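Local coordinates for protein O-methyltransferase (Burkholderia thailandensis, PDB 3MCZ) that probably transfers a methyl group from S-adenosylmethionine to a hydroxyl oxygen of a small-molecule substrate, probably working as a dimer, at residues Leu283-Met288 / Pro320-Val325; Val333-Ile338 / Thr342-Gln347. One frame throughout, in Å; residues are numbered along the deposited sequence.

Contact 1: residues Leu283-Met288 / Pro320-Val325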
loop_
_atom_site.group_PDB
_atom_site.type_symbol
_atom_site.label_atom_id
_atom_site.label_comp_id
_atom_site.label_asym_id
_atom_site.label_seq_id
_atom_site.Cartn_x
_atom_site.Cartn_y
_atom_site.Cartn_z
ATOM N N LEU A 283 -5.576 -38.593 1.134
ATOM C CA LEU A 283 -5.643 -37.383 0.341
ATOM C C LEU A 283 -5.281 -36.202 1.260
ATOM O O LEU A 283 -5.879 -36.042 2.357
ATOM C CB LEU A 283 -7.082 -37.193 -0.180
ATOM C CG LEU A 283 -7.343 -35.870 -0.926
ATOM C CD1 LEU A 283 -6.400 -35.690 -2.139
ATOM C CD2 LEU A 283 -8.809 -35.716 -1.361
ATOM N N LEU A 284 -4.309 -35.387 0.840
ATOM C CA LEU A 284 -3.891 -34.229 1.616
ATOM C C LEU A 284 -4.331 -32.982 0.889
ATOM O O LEU A 284 -4.064 -32.835 -0.301
ATOM C CB LEU A 284 -2.377 -34.171 1.799
ATOM C CG LEU A 284 -1.703 -35.399 2.406
ATOM C CD1 LEU A 284 -0.194 -35.160 2.593
ATOM C CD2 LEU A 284 -2.363 -35.859 3.727
ATOM N N ILE A 285 -5.022 -32.099 1.602
ATOM C CA ILE A 285 -5.372 -30.798 1.058
ATOM C C ILE A 285 -4.918 -29.703 2.009
ATOM O O ILE A 285 -5.363 -29.628 3.127
ATOM C CB ILE A 285 -6.872 -30.642 0.823
ATOM C CG1 ILE A 285 -7.426 -31.768 -0.086
ATOM C CG2 ILE A 285 -7.162 -29.212 0.240
ATOM C CD1 ILE A 285 -8.967 -31.796 -0.228
ATOM N N LEU A 286 -4.016 -28.861 1.535
ATOM C CA LEU A 286 -3.554 -27.728 2.288
ATOM C C LEU A 286 -4.316 -26.511 1.772
ATOM O O LEU A 286 -4.335 -26.243 0.572
ATOM C CB LEU A 286 -2.074 -27.550 2.037
ATOM C CG LEU A 286 -1.385 -26.476 2.847
ATOM C CD1 LEU A 286 -1.446 -26.793 4.350
ATOM C CD2 LEU A 286 0.076 -26.394 2.348
ATOM N N THR A 287 -4.937 -25.778 2.677
ATOM C CA THR A 287 -5.784 -24.682 2.293
ATOM C C THR A 287 -5.766 -23.600 3.382
ATOM O O THR A 287 -5.682 -23.903 4.591
ATOM C CB THR A 287 -7.201 -25.193 1.975
ATOM O OG1 THR A 287 -7.972 -24.119 1.449
ATOM C CG2 THR A 287 -7.926 -25.760 3.239
HETATM N N MSE A 288 -5.816 -22.333 2.982
HETATM C CA MSE A 288 -5.869 -21.279 3.986
HETATM C C MSE A 288 -7.154 -21.422 4.798
HETATM O O MSE A 288 -8.248 -21.556 4.250
HETATM C CB MSE A 288 -5.838 -19.875 3.387
HETATM C CG MSE A 288 -5.830 -18.807 4.512
HETATM SE SE MSE A 288 -5.346 -17.067 3.812
HETATM C CE MSE A 288 -3.611 -17.755 3.273
ATOM N N PRO A 320 -14.506 -25.900 6.308
ATOM C CA PRO A 320 -15.506 -26.921 6.587
ATOM C C PRO A 320 -16.225 -27.430 5.342
ATOM O O PRO A 320 -16.643 -28.593 5.312
ATOM C CB PRO A 320 -16.508 -26.218 7.525
ATOM C CG PRO A 320 -15.706 -25.100 8.150
ATOM C CD PRO A 320 -14.792 -24.650 7.031
ATOM N N TRP A 321 -16.370 -26.583 4.326
ATOM C CA TRP A 321 -17.017 -27.009 3.079
ATOM C C TRP A 321 -16.099 -27.999 2.342
ATOM O O TRP A 321 -16.555 -29.053 1.881
ATOM C CB TRP A 321 -17.342 -25.812 2.181
ATOM C CG TRP A 321 -17.955 -26.208 0.898
ATOM C CD1 TRP A 321 -19.266 -26.461 0.655
ATOM C CD2 TRP A 321 -17.268 -26.406 -0.326
ATOM N NE1 TRP A 321 -19.441 -26.821 -0.661
ATOM C CE2 TRP A 321 -18.214 -26.822 -1.275
ATOM C CE3 TRP A 321 -15.933 -26.317 -0.700
ATOM C CZ2 TRP A 321 -17.874 -27.100 -2.599
ATOM C CZ3 TRP A 321 -15.599 -26.582 -2.032
ATOM C CH2 TRP A 321 -16.573 -26.955 -2.958
ATOM N N ILE A 322 -14.815 -27.661 2.251
ATOM C CA ILE A 322 -13.837 -28.592 1.670
ATOM C C ILE A 322 -13.862 -29.942 2.418
ATOM O O ILE A 322 -13.909 -31.007 1.800
ATOM C CB ILE A 322 -12.400 -28.008 1.650
ATOM C CG1 ILE A 322 -12.364 -26.741 0.782
ATOM C CG2 ILE A 322 -11.424 -29.069 1.127
ATOM C CD1 ILE A 322 -11.041 -25.843 0.881
ATOM N N ALA A 323 -13.835 -29.889 3.746
ATOM C CA ALA A 323 -13.838 -31.097 4.523
ATOM C C ALA A 323 -15.073 -31.940 4.253
ATOM O O ALA A 323 -14.969 -33.176 4.158
ATOM C CB ALA A 323 -13.679 -30.788 6.037
ATOM N N GLY A 324 -16.240 -31.304 4.097
ATOM C CA GLY A 324 -17.479 -32.030 3.783
ATOM C C GLY A 324 -17.410 -32.705 2.424
ATOM O O GLY A 324 -17.886 -33.832 2.276
ATOM N N VAL A 325 -16.770 -32.057 1.446
ATOM C CA VAL A 325 -16.606 -32.680 0.125
ATOM C C VAL A 325 -15.742 -33.956 0.190
ATOM O O VAL A 325 -16.068 -34.999 -0.391
ATOM C CB VAL A 325 -16.041 -31.710 -0.912
ATOM C CG1 VAL A 325 -15.883 -32.451 -2.241
ATOM C CG2 VAL A 325 -16.964 -30.475 -1.072
#

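Contact 2: residues Val333-Ile338 / Thr342-Gln347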
loop_
_atom_site.group_PDB
_atom_site.type_symbol
_atom_site.label_atom_id
_atom_site.label_comp_id
_atom_site.label_asym_id
_atom_site.label_seq_id
_atom_site.Cartn_x
_atom_site.Cartn_y
_atom_site.Cartn_z
ATOM N N VAL A 333 -11.952 -37.797 7.559
ATOM C CA VAL A 333 -11.153 -36.568 7.512
ATOM C C VAL A 333 -10.499 -36.297 8.848
ATOM O O VAL A 333 -11.171 -36.308 9.873
ATOM C CB VAL A 333 -12.020 -35.363 7.113
ATOM C CG1 VAL A 333 -11.205 -34.027 7.182
ATOM C CG2 VAL A 333 -12.566 -35.622 5.753
ATOM N N GLY A 334 -9.184 -36.123 8.834
ATOM C CA GLY A 334 -8.431 -35.551 9.947
ATOM C C GLY A 334 -7.922 -34.170 9.552
ATOM O O GLY A 334 -8.019 -33.780 8.414
ATOM N N GLU A 335 -7.387 -33.430 10.503
ATOM C CA GLU A 335 -6.813 -32.126 10.244
ATOM C C GLU A 335 -5.617 -31.749 11.133
ATOM O O GLU A 335 -5.365 -32.359 12.183
ATOM C CB GLU A 335 -7.871 -31.077 10.392
ATOM C CG GLU A 335 -8.357 -30.919 11.786
ATOM C CD GLU A 335 -9.497 -29.932 11.847
ATOM O OE1 GLU A 335 -10.213 -29.788 10.829
ATOM O OE2 GLU A 335 -9.656 -29.290 12.885
ATOM N N ARG A 336 -4.917 -30.730 10.669
ATOM C CA ARG A 336 -3.737 -30.199 11.281
ATOM C C ARG A 336 -3.710 -28.699 10.951
ATOM O O ARG A 336 -3.851 -28.319 9.795
ATOM C CB ARG A 336 -2.535 -30.915 10.674
ATOM C CG ARG A 336 -1.204 -30.339 11.010
ATOM C CD ARG A 336 -0.889 -30.531 12.452
ATOM N NE ARG A 336 0.497 -30.186 12.733
ATOM C CZ ARG A 336 1.532 -30.980 12.507
ATOM N NH1 ARG A 336 1.368 -32.202 11.982
ATOM N NH2 ARG A 336 2.743 -30.534 12.804
ATOM N N SER A 337 -3.522 -27.863 11.972
ATOM C CA SER A 337 -3.325 -26.424 11.795
ATOM C C SER A 337 -1.871 -26.170 11.510
ATOM O O SER A 337 -1.014 -26.635 12.264
ATOM C CB SER A 337 -3.660 -25.646 13.068
ATOM O OG SER A 337 -5.058 -25.594 13.235
ATOM N N ILE A 338 -1.592 -25.414 10.450
ATOM C CA ILE A 338 -0.257 -24.897 10.218
ATOM C C ILE A 338 -0.326 -23.378 10.076
ATOM O O ILE A 338 -0.491 -22.849 8.972
ATOM C CB ILE A 338 0.399 -25.538 8.977
ATOM C CG1 ILE A 338 0.089 -27.038 8.913
ATOM C CG2 ILE A 338 1.919 -25.212 8.979
ATOM C CD1 ILE A 338 0.567 -27.719 7.662
ATOM N N THR A 342 -4.876 -24.771 7.130
ATOM C CA THR A 342 -5.350 -26.054 7.589
ATOM C C THR A 342 -4.897 -27.120 6.584
ATOM O O THR A 342 -5.099 -26.983 5.371
ATOM C CB THR A 342 -6.903 -26.073 7.720
ATOM O OG1 THR A 342 -7.312 -25.075 8.680
ATOM C CG2 THR A 342 -7.459 -27.469 8.163
ATOM N N LEU A 343 -4.345 -28.192 7.119
ATOM C CA LEU A 343 -4.067 -29.406 6.377
ATOM C C LEU A 343 -5.174 -30.413 6.681
ATOM O O LEU A 343 -5.417 -30.778 7.852
ATOM C CB LEU A 343 -2.687 -29.958 6.739
ATOM C CG LEU A 343 -2.284 -31.241 5.993
ATOM C CD1 LEU A 343 -2.101 -31.008 4.463
ATOM C CD2 LEU A 343 -0.987 -31.790 6.614
ATOM N N LEU A 344 -5.918 -30.768 5.650
ATOM C CA LEU A 344 -6.955 -31.784 5.749
ATOM C C LEU A 344 -6.374 -33.075 5.227
ATOM O O LEU A 344 -5.663 -33.077 4.204
ATOM C CB LEU A 344 -8.201 -31.402 4.945
ATOM C CG LEU A 344 -8.938 -30.135 5.390
ATOM C CD1 LEU A 344 -10.030 -29.784 4.278
ATOM C CD2 LEU A 344 -9.570 -30.326 6.756
ATOM N N ILE A 345 -6.646 -34.163 5.946
ATOM C CA ILE A 345 -6.119 -35.466 5.605
ATOM C C ILE A 345 -7.329 -36.392 5.461
ATOM O O ILE A 345 -7.970 -36.774 6.446
ATOM C CB ILE A 345 -5.105 -35.961 6.688
ATOM C CG1 ILE A 345 -3.959 -34.946 6.914
ATOM C CG2 ILE A 345 -4.491 -37.355 6.344
ATOM C CD1 ILE A 345 -4.056 -34.164 8.265
ATOM N N GLY A 346 -7.631 -36.775 4.240
ATOM C CA GLY A 346 -8.678 -37.726 3.992
ATOM C C GLY A 346 -8.171 -39.133 3.881
ATOM O O GLY A 346 -7.440 -39.467 2.950
ATOM N N GLN A 347 -8.603 -40.007 4.768
ATOM C CA GLN A 347 -8.028 -41.336 4.825
ATOM C C GLN A 347 -9.010 -42.373 4.266
ATOM O O GLN A 347 -10.181 -42.378 4.658
ATOM C CB GLN A 347 -7.645 -41.610 6.282
ATOM C CG GLN A 347 -6.836 -40.392 6.916
ATOM C CD GLN A 347 -6.956 -40.235 8.445
ATOM O OE1 GLN A 347 -6.556 -41.117 9.204
ATOM N NE2 GLN A 347 -7.445 -39.072 8.889
#

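Contact 1: residues Leu283-Met288 / Pro320-Val325
Ile322 meets Ile285 and Thr287 with its two methyls, CG2 toward Ile285 and CD1 toward Thr287, and this single helix residue carries the whole contact between strand 283-288 and helix 320-325. The backbones stay well apart: the nearest pair of CA atoms, Ile285 and Ile322, is separated by 8.8 Å, and the 128 Å² buried between the segments comes entirely from three side chains. Ile322 supplies 70 Å² of it, more than the two strand residues together.

The purely apolar part is the pair of isoleucines. CD1 of Ile285 lies 3.9 Å from CG2 of Ile322, a van der Waals distance, and the two side chains cross at a slant. Ile285 gets there by an extended ethyl arm (chi2 172°), which carries CD1 off the sheet toward the helix.

The mixed part is at Thr287. Here CD1 of Ile322 comes tip to tip with the threonine, 3.6 Å from Thr287 OG1 and 3.9 Å from Thr287 CG2. The threonine torsion (chi1 -173°) turns OG1 away from its own backbone N and sets CG2 between that N and the carbonyl carbon, an orientation in which both branches face the isoleucine methyl. The approach of OG1 to CD1 is a van der Waals contact, not a polar one.

Strand 281-288 is the fifth in chain order of a seven-stranded sheet ordered 3-2-1-4-5-7-6, the Rossmann-like arrangement of class I S-adenosylmethionine-dependent methyltransferases. Helix 319-328 covers one face of that sheet and leads into the closing hairpin, where Ile322 also rests on Leu344.

The same elements have further neighbours. Ile285 touches Leu254 of the adjoining parallel strand and Leu258 of a loop, while Val325 packs on Arg267 and Ile270 of another helix, 263-275.

Contact 2: residues Val333-Ile338 / Thr342-Gln347
Strands 333-338 and 342-347 form an antiparallel hairpin at the edge of the large sheet, with 332-338 the outermost strand in this chain; their axes run 4.5 Å apart at 157°. Four backbone bonds hold two hydrogen-bonded pairs, Gly334 with Ile345 and Arg336 with Leu343. Leu343 N to Arg336 O is 2.7 Å and nearly straight (172° at the hydrogen), whereas Arg336 N to Leu343 O is more bent (138°), though its donor lies in the carbonyl plane. The O of Ile345 accepts Gly334 N at 2.8 Å and also a weak bond at 3.4 Å from Gln347 NE2 of the same strand.

On one face, CD2 of Leu344 is 4.1 Å from both Val333 CG1 and Glu335 CB, crossing each side chain aslant. On the other face, CD1 of Ile338 reaches CB of Leu343 at 4.1 Å, beside Val170 of helix 150-172. There Ile345 sends CD1 over the neighbouring backbone, 4.0 Å from Glu335 CA. This antiparallel hairpin, with strand 341-347 inserted between 281-288 and 332-338, is the hallmark of the class I methyltransferase fold.

Both contacts build on the same sheet, since strand 281-288 of contact 1 is the direct neighbour of strand 341-347 of contact 2, and their centres lie about 7 Å apart. Backbone pairing joins them, with Gly346 N probably bonded to Leu283 O at 2.7 Å, while Ile322 CG2 packs on Leu344 CD1 at 3.5 Å. Contact 1 is buried, small and made by side chains between a sheet face and a helix. Contact 2 is only partly buried and much larger, 466 Å² against 128 Å², with main-chain hydrogen bonds at its centre and exposed residues such as Glu335 and Arg336 on its outer strand.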